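Local coordinates for host Factor for Q beta (Staphylococcus aureus, PDB 3QSU), which binds RNA and probably acts as an RNA chaperone that assists RNA pairing, as a ring of six Sm-like subunits, at residues V22-L27 with H58-Y63; F30-V35 with L46-K51; K41-L46 with L54-A59. All coordinates share one frame; numbering follows the deposited sequence.

Contact 1. Residues V22-L27 with H58-Y63; sequences VTVFFL and HAISTY. With ZN (zinc ion), chain T; nucleotides of chain O.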
loop_
_atom_site.group_PDB
_atom_site.type_symbol
_atom_site.label_atom_id
_atom_site.label_comp_id
_atom_site.label_asym_id
_atom_site.label_seq_id
_atom_site.Cartn_x
_atom_site.Cartn_y
_atom_site.Cartn_z
ATOM N N VAL B 22 -22.560 6.990 -7.776
ATOM C CA VAL B 22 -21.634 6.846 -6.671
ATOM C C VAL B 22 -20.531 7.874 -6.799
ATOM O O VAL B 22 -20.155 8.255 -7.899
ATOM C CB VAL B 22 -21.016 5.443 -6.636
ATOM C CG1 VAL B 22 -20.327 5.225 -5.305
ATOM C CG2 VAL B 22 -22.081 4.402 -6.821
ATOM N N THR B 23 -20.014 8.339 -5.674
ATOM C CA THR B 23 -18.751 9.055 -5.698
ATOM C C THR B 23 -17.694 8.075 -5.222
ATOM O O THR B 23 -17.853 7.457 -4.164
ATOM C CB THR B 23 -18.745 10.282 -4.771
ATOM O OG1 THR B 23 -19.767 11.191 -5.174
ATOM C CG2 THR B 23 -17.398 10.999 -4.849
ATOM N N VAL B 24 -16.625 7.931 -5.996
ATOM C CA VAL B 24 -15.506 7.079 -5.608
ATOM C C VAL B 24 -14.325 7.945 -5.194
ATOM O O VAL B 24 -13.864 8.783 -5.970
ATOM C CB VAL B 24 -15.046 6.161 -6.768
ATOM C CG1 VAL B 24 -13.828 5.362 -6.352
ATOM C CG2 VAL B 24 -16.163 5.229 -7.224
ATOM N N PHE B 25 -13.841 7.756 -3.970
ATOM C CA PHE B 25 -12.639 8.452 -3.521
ATOM C C PHE B 25 -11.428 7.546 -3.607
ATOM O O PHE B 25 -11.472 6.393 -3.172
ATOM C CB PHE B 25 -12.793 8.964 -2.083
ATOM C CG PHE B 25 -13.759 10.104 -1.955
ATOM C CD1 PHE B 25 -13.332 11.413 -2.131
ATOM C CD2 PHE B 25 -15.092 9.871 -1.667
ATOM C CE1 PHE B 25 -14.222 12.468 -2.022
ATOM C CE2 PHE B 25 -15.990 10.924 -1.547
ATOM C CZ PHE B 25 -15.556 12.220 -1.728
ATOM N N PHE B 26 -10.346 8.083 -4.155
ATOM C CA PHE B 26 -9.109 7.332 -4.343
ATOM C C PHE B 26 -8.112 7.594 -3.218
ATOM O O PHE B 26 -8.161 8.633 -2.562
ATOM C CB PHE B 26 -8.478 7.688 -5.694
ATOM C CG PHE B 26 -9.300 7.240 -6.872
ATOM C CD1 PHE B 26 -8.865 6.201 -7.682
ATOM C CD2 PHE B 26 -10.525 7.835 -7.145
ATOM C CE1 PHE B 26 -9.631 5.779 -8.752
ATOM C CE2 PHE B 26 -11.294 7.417 -8.217
ATOM C CZ PHE B 26 -10.846 6.387 -9.022
ATOM N N LEU B 27 -7.208 6.643 -3.012
ATOM C CA LEU B 27 -6.172 6.767 -1.995
ATOM C C LEU B 27 -5.473 8.116 -2.040
ATOM O O LEU B 27 -5.237 8.733 -0.997
ATOM C CB LEU B 27 -5.129 5.655 -2.153
ATOM C CG LEU B 27 -5.661 4.245 -1.892
ATOM C CD1 LEU B 27 -4.508 3.257 -1.866
ATOM C CD2 LEU B 27 -6.429 4.213 -0.568
ATOM N N HIS B 58 -7.522 -1.737 -4.989
ATOM C CA HIS B 58 -6.429 -1.271 -4.154
ATOM C C HIS B 58 -6.233 0.233 -4.283
ATOM O O HIS B 58 -5.599 0.850 -3.440
ATOM C CB HIS B 58 -5.110 -2.038 -4.411
ATOM C CG HIS B 58 -4.542 -1.853 -5.787
ATOM N ND1 HIS B 58 -4.324 -2.909 -6.647
ATOM C CD2 HIS B 58 -4.139 -0.742 -6.449
ATOM C CE1 HIS B 58 -3.807 -2.459 -7.776
ATOM N NE2 HIS B 58 -3.687 -1.147 -7.686
ATOM N N ALA B 59 -6.763 0.827 -5.341
ATOM C CA ALA B 59 -6.645 2.271 -5.488
ATOM C C ALA B 59 -7.780 3.042 -4.780
ATOM O O ALA B 59 -7.726 4.261 -4.676
ATOM C CB ALA B 59 -6.622 2.627 -6.951
ATOM N N ILE B 60 -8.812 2.337 -4.323
ATOM C CA ILE B 60 -10.021 2.994 -3.814
ATOM C C ILE B 60 -10.014 3.157 -2.284
ATOM O O ILE B 60 -9.646 2.233 -1.569
ATOM C CB ILE B 60 -11.302 2.231 -4.298
ATOM C CG1 ILE B 60 -11.428 2.308 -5.833
ATOM C CG2 ILE B 60 -12.563 2.755 -3.625
ATOM C CD1 ILE B 60 -12.533 1.407 -6.429
ATOM N N SER B 61 -10.390 4.341 -1.799
ATOM C CA SER B 61 -10.663 4.556 -0.362
ATOM C C SER B 61 -12.114 4.282 0.024
ATOM O O SER B 61 -12.412 3.438 0.872
ATOM C CB SER B 61 -10.387 6.008 0.028
ATOM O OG SER B 61 -9.038 6.181 0.404
ATOM N N THR B 62 -13.012 5.027 -0.609
ATOM C CA THR B 62 -14.401 5.071 -0.192
ATOM C C THR B 62 -15.347 5.156 -1.379
ATOM O O THR B 62 -15.051 5.791 -2.392
ATOM C CB THR B 62 -14.685 6.316 0.700
ATOM O OG1 THR B 62 -13.677 6.443 1.709
ATOM C CG2 THR B 62 -16.042 6.202 1.373
ATOM N N TYR B 63 -16.495 4.518 -1.234
ATOM C CA TYR B 63 -17.619 4.805 -2.100
ATOM C C TYR B 63 -18.624 5.617 -1.290
ATOM O O TYR B 63 -19.009 5.224 -0.195
ATOM C CB TYR B 63 -18.305 3.526 -2.558
ATOM C CG TYR B 63 -17.440 2.470 -3.199
ATOM C CD1 TYR B 63 -17.238 2.448 -4.573
ATOM C CD2 TYR B 63 -16.883 1.451 -2.438
ATOM C CE1 TYR B 63 -16.472 1.454 -5.171
ATOM C CE2 TYR B 63 -16.133 0.459 -3.015
ATOM C CZ TYR B 63 -15.929 0.457 -4.385
ATOM O OH TYR B 63 -15.162 -0.532 -4.949
HETATM ZN ZN ZN T . -4.715 -4.971 -6.100
ATOM P P A O 1 -7.314 14.616 -13.862
ATOM O OP1 A O 1 -6.440 15.625 -14.520
ATOM O OP2 A O 1 -8.702 14.406 -14.360
ATOM O "O5'" A O 1 -7.301 14.801 -12.273
ATOM C "C5'" A O 1 -6.369 15.676 -11.635
ATOM C "C4'" A O 1 -5.294 14.911 -10.893
ATOM O "O4'" A O 1 -5.836 13.630 -10.453
ATOM C "C3'" A O 1 -4.053 14.572 -11.717
ATOM O "O3'" A O 1 -2.924 14.477 -10.850
ATOM C "C2'" A O 1 -4.396 13.187 -12.239
ATOM O "O2'" A O 1 -3.287 12.423 -12.666
ATOM C "C1'" A O 1 -5.065 12.581 -11.014
ATOM N N9 A O 1 -5.949 11.459 -11.321
ATOM C C8 A O 1 -6.961 11.443 -12.248
ATOM N N7 A O 1 -7.574 10.295 -12.334
ATOM C C5 A O 1 -6.911 9.499 -11.418
ATOM C C6 A O 1 -7.104 8.164 -11.056
ATOM N N6 A O 1 -8.053 7.399 -11.604
ATOM N N1 A O 1 -6.290 7.654 -10.110
ATOM C C2 A O 1 -5.343 8.444 -9.577
ATOM N N3 A O 1 -5.066 9.723 -9.841
ATOM C C4 A O 1 -5.900 10.195 -10.786
HETATM O O HOH W 1 -7.287 -4.699 -6.203
HETATM O O HOH W 2 -4.363 -6.093 -4.126
HETATM O O HOH W 3 -3.984 -6.085 -8.130
#
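Val-24 and Tyr-63 lie side by side and point the same way from neighbouring strands. Val-24 CG2 reaches Tyr-63 CD1 at 4.0 Å. Its other branch, CG1, is anti to the backbone N (chi1 176°) and meets Ile-60 CG1 at 3.9 Å, the two side chains crossing at a slant. Val-22 CG1 comes in at the edge of the Tyr-63 ring, close to its plane, and touches Tyr-63 CB. Ile-60 CG2 sits over one face of that ring, offset toward the rim. Strands 22-26 and 60-65 are an antiparallel pair of the Sm-like fold of Hfq, and strand 60-65 also pairs with a neighbouring subunit. They carry a classic beta bulge: Ser-61 and Thr-62 both face Phe-25. Phe-25 O takes both amides, from Ser-61 N at 2.7 Å and from Thr-62 N at 3.3 Å. Phe-25 N bonds to Thr-62 O at 2.8 Å, in the carbonyl plane. Past the bulge, Leu-27 N bonds to Ala-59 O at 3.0 Å. The Leu-27 branches part, CD1 to His-58 O and CD2 to Ser-61 OG, the latter at 3.4 Å. Phe-26 CB rests near Ala-59 O, while its ring turns one face to the adenine of A1 of chain O, with CE1 3.6 Å from N6.

Contact 2. Residues F30-V35 with L46-K51; sequences FQMKGV and LNSQGK. With nucleotides of chain O.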
loop_
_atom_site.group_PDB
_atom_site.type_symbol
_atom_site.label_atom_id
_atom_site.label_comp_id
_atom_site.label_asym_id
_atom_site.label_seq_id
_atom_site.Cartn_x
_atom_site.Cartn_y
_atom_site.Cartn_z
ATOM N N PHE B 30 -7.983 11.726 -5.008
ATOM C CA PHE B 30 -8.802 11.994 -6.187
ATOM C C PHE B 30 -10.227 11.453 -6.027
ATOM O O PHE B 30 -10.461 10.463 -5.335
ATOM C CB PHE B 30 -8.119 11.444 -7.448
ATOM C CG PHE B 30 -8.887 11.700 -8.721
ATOM C CD1 PHE B 30 -8.963 12.978 -9.256
ATOM C CD2 PHE B 30 -9.521 10.660 -9.388
ATOM C CE1 PHE B 30 -9.671 13.217 -10.422
ATOM C CE2 PHE B 30 -10.226 10.891 -10.560
ATOM C CZ PHE B 30 -10.303 12.171 -11.075
ATOM N N GLN B 31 -11.192 12.116 -6.648
ATOM C CA GLN B 31 -12.553 11.619 -6.612
ATOM C C GLN B 31 -13.215 11.671 -7.984
ATOM O O GLN B 31 -12.815 12.438 -8.855
ATOM C CB GLN B 31 -13.380 12.370 -5.574
ATOM C CG GLN B 31 -13.930 13.697 -6.033
ATOM C CD GLN B 31 -14.428 14.525 -4.856
ATOM O OE1 GLN B 31 -13.643 14.911 -3.989
ATOM N NE2 GLN B 31 -15.735 14.783 -4.814
ATOM N N MET B 32 -14.232 10.847 -8.168
ATOM C CA MET B 32 -14.865 10.707 -9.464
ATOM C C MET B 32 -16.277 10.181 -9.250
ATOM O O MET B 32 -16.500 9.316 -8.405
ATOM C CB MET B 32 -14.036 9.740 -10.309
ATOM C CG MET B 32 -14.727 9.150 -11.517
ATOM S SD MET B 32 -13.591 8.021 -12.362
ATOM C CE MET B 32 -12.404 9.184 -13.027
ATOM N N LYS B 33 -17.234 10.708 -10.003
ATOM C CA LYS B 33 -18.627 10.327 -9.816
ATOM C C LYS B 33 -19.130 9.583 -11.037
ATOM O O LYS B 33 -18.843 9.974 -12.159
ATOM C CB LYS B 33 -19.484 11.571 -9.573
ATOM C CG LYS B 33 -20.735 11.314 -8.763
ATOM C CD LYS B 33 -21.362 12.626 -8.297
ATOM C CE LYS B 33 -20.294 13.675 -7.957
ATOM N NZ LYS B 33 -19.307 13.221 -6.920
ATOM N N GLY B 34 -19.888 8.514 -10.827
ATOM C CA GLY B 34 -20.384 7.738 -11.947
ATOM C C GLY B 34 -21.231 6.573 -11.504
ATOM O O GLY B 34 -21.775 6.576 -10.401
ATOM N N VAL B 35 -21.357 5.576 -12.372
ATOM C CA VAL B 35 -22.176 4.410 -12.075
ATOM C C VAL B 35 -21.342 3.142 -12.193
ATOM O O VAL B 35 -20.531 3.012 -13.105
ATOM C CB VAL B 35 -23.409 4.339 -13.012
ATOM C CG1 VAL B 35 -24.201 3.062 -12.774
ATOM C CG2 VAL B 35 -24.297 5.559 -12.802
ATOM N N LEU B 46 -16.341 1.595 -13.643
ATOM C CA LEU B 46 -17.192 2.745 -13.371
ATOM C C LEU B 46 -17.406 3.546 -14.639
ATOM O O LEU B 46 -16.448 3.906 -15.336
ATOM C CB LEU B 46 -16.562 3.648 -12.303
ATOM C CG LEU B 46 -17.488 4.727 -11.724
ATOM C CD1 LEU B 46 -18.422 4.103 -10.714
ATOM C CD2 LEU B 46 -16.713 5.889 -11.100
ATOM N N ASN B 47 -18.669 3.812 -14.939
ATOM C CA ASN B 47 -19.043 4.665 -16.051
ATOM C C ASN B 47 -19.208 6.097 -15.551
ATOM O O ASN B 47 -20.143 6.400 -14.814
ATOM C CB ASN B 47 -20.358 4.167 -16.657
ATOM C CG ASN B 47 -20.817 5.006 -17.834
ATOM O OD1 ASN B 47 -20.018 5.678 -18.480
ATOM N ND2 ASN B 47 -22.117 4.966 -18.120
ATOM N N SER B 48 -18.305 6.975 -15.961
ATOM C CA SER B 48 -18.277 8.340 -15.455
ATOM C C SER B 48 -18.155 9.288 -16.628
ATOM O O SER B 48 -17.358 9.053 -17.538
ATOM C CB SER B 48 -17.087 8.526 -14.506
ATOM O OG SER B 48 -16.976 9.868 -14.066
ATOM N N GLN B 49 -18.935 10.361 -16.616
ATOM C CA GLN B 49 -19.019 11.218 -17.790
ATOM C C GLN B 49 -19.234 10.348 -19.019
ATOM O O GLN B 49 -18.616 10.563 -20.060
ATOM C CB GLN B 49 -17.746 12.052 -17.946
ATOM C CG GLN B 49 -17.716 13.312 -17.090
ATOM C CD GLN B 49 -18.779 14.320 -17.499
ATOM O OE1 GLN B 49 -18.421 15.490 -17.764
ATOM N NE2 GLN B 49 -19.973 13.948 -17.556
ATOM N N GLY B 50 -20.098 9.347 -18.883
ATOM C CA GLY B 50 -20.418 8.464 -19.993
ATOM C C GLY B 50 -19.267 7.597 -20.479
ATOM O O GLY B 50 -19.443 6.803 -21.403
ATOM N N LYS B 51 -18.101 7.727 -19.844
ATOM C CA LYS B 51 -16.891 7.003 -20.255
ATOM C C LYS B 51 -16.467 5.913 -19.258
ATOM O O LYS B 51 -16.564 6.100 -18.044
ATOM C CB LYS B 51 -15.739 7.992 -20.459
ATOM C CG LYS B 51 -14.627 7.482 -21.359
ATOM C CD LYS B 51 -13.430 8.428 -21.359
ATOM C CE LYS B 51 -12.808 8.528 -19.968
ATOM N NZ LYS B 51 -11.415 9.090 -19.989
ATOM P P A O 1 -7.314 14.616 -13.862
ATOM O OP1 A O 1 -6.440 15.625 -14.520
ATOM O OP2 A O 1 -8.702 14.406 -14.360
ATOM O "O5'" A O 1 -7.301 14.801 -12.273
ATOM C "C5'" A O 1 -6.369 15.676 -11.635
ATOM C "C4'" A O 1 -5.294 14.911 -10.893
ATOM O "O4'" A O 1 -5.836 13.630 -10.453
ATOM C "C3'" A O 1 -4.053 14.572 -11.717
ATOM O "O3'" A O 1 -2.924 14.477 -10.850
ATOM C "C2'" A O 1 -4.396 13.187 -12.239
ATOM O "O2'" A O 1 -3.287 12.423 -12.666
ATOM C "C1'" A O 1 -5.065 12.581 -11.014
ATOM N N9 A O 1 -5.949 11.459 -11.321
ATOM C C8 A O 1 -6.961 11.443 -12.248
ATOM N N7 A O 1 -7.574 10.295 -12.334
ATOM C C5 A O 1 -6.911 9.499 -11.418
ATOM C C6 A O 1 -7.104 8.164 -11.056
ATOM N N6 A O 1 -8.053 7.399 -11.604
ATOM N N1 A O 1 -6.290 7.654 -10.110
ATOM C C2 A O 1 -5.343 8.444 -9.577
ATOM N N3 A O 1 -5.066 9.723 -9.841
ATOM C C4 A O 1 -5.900 10.195 -10.786
HETATM O O HOH W 4 -20.922 10.933 -14.294
#
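Ser-48 OG donates to Lys-33 O over 2.7 Å. The hydroxyl approaches from above the carbonyl plane, 36° out of it. This is part of the beta hairpin of strands 31-39 and 43-48, within the Sm-like fold of Hfq. Val-35 and Asn-47 form a hydrogen-bonded antiparallel pair, with Asn-47 N to Val-35 O at 2.7 Å and Val-35 N to Asn-47 O at 2.8 Å. Beside them Gly-34 CA lies 3.2 Å from Asn-47 O. Leu-46 CD1 packs against the Val-35 carbonyl. Its CD2 meets Met-32 CG at 3.8 Å, and these two side chains slide past each other in opposite directions. Met-32 CG is anti to the backbone N (chi1 163°), which carries it alongside Ser-48 OG, at 3.5 Å. The chain then bends at chi3 and brings CE to the edge of the Phe-30 ring, in its plane. One face of that ring is covered by the adenine of A1 of chain O, with C8 over its centre. Phe-30 thus forms part of the adenine-binding site seen here, and Phe-26 meets the same base. Further out, Ser-48 to Lys-51 make a type I' turn that reverses the chain into strand 51-56. Lys-33 NZ is held by Thr-23 OG1 on the next strand. Lys-33 O also accepts from water 4, which in turn accepts from Gln-49 N at 3.1 Å.

Contact 3. Residues K41-L46 with L54-A59; sequences KYVVSL and LIYKHA. With ZN (zinc ion), chain T.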
loop_
_atom_site.group_PDB
_atom_site.type_symbol
_atom_site.label_atom_id
_atom_site.label_comp_id
_atom_site.label_asym_id
_atom_site.label_seq_id
_atom_site.Cartn_x
_atom_site.Cartn_y
_atom_site.Cartn_z
ATOM N N LYS B 41 -13.462 -9.423 -8.119
ATOM C CA LYS B 41 -12.717 -9.414 -6.880
ATOM C C LYS B 41 -11.702 -8.278 -6.809
ATOM O O LYS B 41 -11.514 -7.685 -5.751
ATOM C CB LYS B 41 -12.046 -10.772 -6.641
ATOM C CG LYS B 41 -13.044 -11.895 -6.365
ATOM C CD LYS B 41 -12.479 -12.924 -5.387
ATOM C CE LYS B 41 -13.486 -13.245 -4.278
ATOM N NZ LYS B 41 -14.769 -13.813 -4.814
ATOM N N TYR B 42 -11.069 -7.964 -7.937
ATOM C CA TYR B 42 -9.977 -6.996 -7.947
ATOM C C TYR B 42 -10.329 -5.638 -8.544
ATOM O O TYR B 42 -9.688 -4.642 -8.228
ATOM C CB TYR B 42 -8.752 -7.579 -8.669
ATOM C CG TYR B 42 -8.327 -8.917 -8.111
ATOM C CD1 TYR B 42 -7.518 -8.994 -6.986
ATOM C CD2 TYR B 42 -8.759 -10.103 -8.695
ATOM C CE1 TYR B 42 -7.142 -10.215 -6.463
ATOM C CE2 TYR B 42 -8.387 -11.332 -8.182
ATOM C CZ TYR B 42 -7.575 -11.382 -7.065
ATOM O OH TYR B 42 -7.194 -12.605 -6.549
ATOM N N VAL B 43 -11.330 -5.581 -9.411
ATOM C CA VAL B 43 -11.597 -4.332 -10.111
ATOM C C VAL B 43 -13.052 -3.900 -10.105
ATOM O O VAL B 43 -13.961 -4.685 -9.867
ATOM C CB VAL B 43 -11.105 -4.371 -11.586
ATOM C CG1 VAL B 43 -9.646 -4.808 -11.651
ATOM C CG2 VAL B 43 -11.972 -5.294 -12.406
ATOM N N VAL B 44 -13.249 -2.625 -10.382
ATOM C CA VAL B 44 -14.569 -2.078 -10.525
ATOM C C VAL B 44 -14.615 -1.276 -11.801
ATOM O O VAL B 44 -13.701 -0.514 -12.095
ATOM C CB VAL B 44 -14.936 -1.190 -9.330
ATOM C CG1 VAL B 44 -16.076 -0.278 -9.699
ATOM C CG2 VAL B 44 -15.289 -2.072 -8.146
ATOM N N SER B 45 -15.678 -1.470 -12.568
ATOM C CA SER B 45 -15.838 -0.761 -13.818
ATOM C C SER B 45 -16.824 0.363 -13.601
ATOM O O SER B 45 -18.001 0.120 -13.401
ATOM C CB SER B 45 -16.349 -1.709 -14.911
ATOM O OG SER B 45 -16.687 -0.976 -16.072
ATOM N N LEU B 46 -16.341 1.595 -13.643
ATOM C CA LEU B 46 -17.192 2.745 -13.371
ATOM C C LEU B 46 -17.406 3.546 -14.639
ATOM O O LEU B 46 -16.448 3.906 -15.336
ATOM C CB LEU B 46 -16.562 3.648 -12.303
ATOM C CG LEU B 46 -17.488 4.727 -11.724
ATOM C CD1 LEU B 46 -18.422 4.103 -10.714
ATOM C CD2 LEU B 46 -16.713 5.889 -11.100
ATOM N N LEU B 54 -11.671 1.414 -15.692
ATOM C CA LEU B 54 -11.393 0.165 -15.016
ATOM C C LEU B 54 -10.518 0.481 -13.803
ATOM O O LEU B 54 -9.352 0.837 -13.944
ATOM C CB LEU B 54 -10.684 -0.787 -15.965
ATOM C CG LEU B 54 -10.489 -2.210 -15.454
ATOM C CD1 LEU B 54 -11.832 -2.815 -15.114
ATOM C CD2 LEU B 54 -9.751 -3.069 -16.497
ATOM N N ILE B 55 -11.099 0.360 -12.617
ATOM C CA ILE B 55 -10.453 0.806 -11.389
ATOM C C ILE B 55 -10.046 -0.376 -10.526
ATOM O O ILE B 55 -10.858 -1.259 -10.298
ATOM C CB ILE B 55 -11.413 1.712 -10.589
ATOM C CG1 ILE B 55 -11.941 2.829 -11.492
ATOM C CG2 ILE B 55 -10.713 2.302 -9.392
ATOM C CD1 ILE B 55 -13.104 3.587 -10.925
ATOM N N TYR B 56 -8.795 -0.396 -10.058
ATOM C CA TYR B 56 -8.357 -1.382 -9.060
ATOM C C TYR B 56 -8.877 -1.087 -7.657
ATOM O O TYR B 56 -8.740 0.026 -7.163
ATOM C CB TYR B 56 -6.825 -1.469 -8.988
ATOM C CG TYR B 56 -6.218 -2.220 -10.141
ATOM C CD1 TYR B 56 -6.472 -3.576 -10.319
ATOM C CD2 TYR B 56 -5.406 -1.577 -11.064
ATOM C CE1 TYR B 56 -5.929 -4.271 -11.389
ATOM C CE2 TYR B 56 -4.863 -2.272 -12.148
ATOM C CZ TYR B 56 -5.131 -3.612 -12.299
ATOM O OH TYR B 56 -4.596 -4.300 -13.360
ATOM N N LYS B 57 -9.454 -2.084 -6.999
ATOM C CA LYS B 57 -9.901 -1.872 -5.627
ATOM C C LYS B 57 -8.774 -1.343 -4.725
ATOM O O LYS B 57 -9.041 -0.550 -3.823
ATOM C CB LYS B 57 -10.543 -3.130 -5.046
ATOM C CG LYS B 57 -11.931 -3.434 -5.636
ATOM C CD LYS B 57 -12.525 -4.690 -5.018
ATOM C CE LYS B 57 -13.909 -4.987 -5.534
ATOM N NZ LYS B 57 -14.299 -6.359 -5.135
ATOM N N HIS B 58 -7.522 -1.737 -4.989
ATOM C CA HIS B 58 -6.429 -1.271 -4.154
ATOM C C HIS B 58 -6.233 0.233 -4.283
ATOM O O HIS B 58 -5.599 0.850 -3.440
ATOM C CB HIS B 58 -5.110 -2.038 -4.411
ATOM C CG HIS B 58 -4.542 -1.853 -5.787
ATOM N ND1 HIS B 58 -4.324 -2.909 -6.647
ATOM C CD2 HIS B 58 -4.139 -0.742 -6.449
ATOM C CE1 HIS B 58 -3.807 -2.459 -7.776
ATOM N NE2 HIS B 58 -3.687 -1.147 -7.686
ATOM N N ALA B 59 -6.763 0.827 -5.341
ATOM C CA ALA B 59 -6.645 2.271 -5.488
ATOM C C ALA B 59 -7.780 3.042 -4.780
ATOM O O ALA B 59 -7.726 4.261 -4.676
ATOM C CB ALA B 59 -6.622 2.627 -6.951
HETATM ZN ZN ZN T . -4.715 -4.971 -6.100
HETATM O O HOH W 1 -7.287 -4.699 -6.203
HETATM O O HOH W 2 -4.363 -6.093 -4.126
HETATM O O HOH W 3 -3.984 -6.085 -8.130
#
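Val-43 overlaps the Tyr-56 side chain, the two lying side by side and pointing the same way. Val-43 CG1 stands 3.7 Å from Tyr-56 CD1, at a slant to the ring. CG1 is anti to the carbonyl carbon (chi1 -52°), which leaves CG2 between the backbone N and the carbonyl carbon, where it meets Leu-54 CD1 at 3.7 Å. On the other face of the sheet Ile-55 CD1 touches Leu-46 CB, also at 3.7 Å. Val-44 and Ile-55 form a hydrogen-bonded antiparallel pair, Val-44 N to Ile-55 O and Ile-55 N to Val-44 O, each 2.8 Å. Strands 43-48 and 51-56 make a beta hairpin of the Sm-like fold, and strand 51-56 also pairs with a strand of a neighbouring subunit. Beyond it the chain turns into a short 3-10 segment, tied back by a nearly straight bond from Lys-57 N to Tyr-42 O (2.8 Å, 176° at the hydrogen). The extended Lys-57 side chain runs past Val-44 at about a right angle. Its NZ reaches Lys-41 O from above the carbonyl plane and also bonds to Asp-40 O. Water 1 links Tyr-42 O to His-58 N and is a ligand of the zinc ion, which His-58 ND1 binds at 2.2 Å.

Overall arrangement
All three contacts lie in one strongly bent antiparallel sheet. Contact 2 is nested in the loop closed by contact 1, and Val-22 N to Gly-34 O, at 2.8 Å, joins them. Contacts 2 and 3 share Leu-46 on strand 43-48; their centres are about 12 Å apart. Contacts 1 and 3 share His-58 and Ala-59, and so the zinc ion and its waters. Their side chains meet in the core, with Ile-60 CD1 at 3.6 Å from Ile-55 CG2. Phe-26 of contact 1 and Phe-30 of contact 2 both touch the adenine of A1 of chain O. His-58 NE2 bonds to Ile-60 O of a neighbouring subunit, tying contacts 1 and 3 into the hexamer.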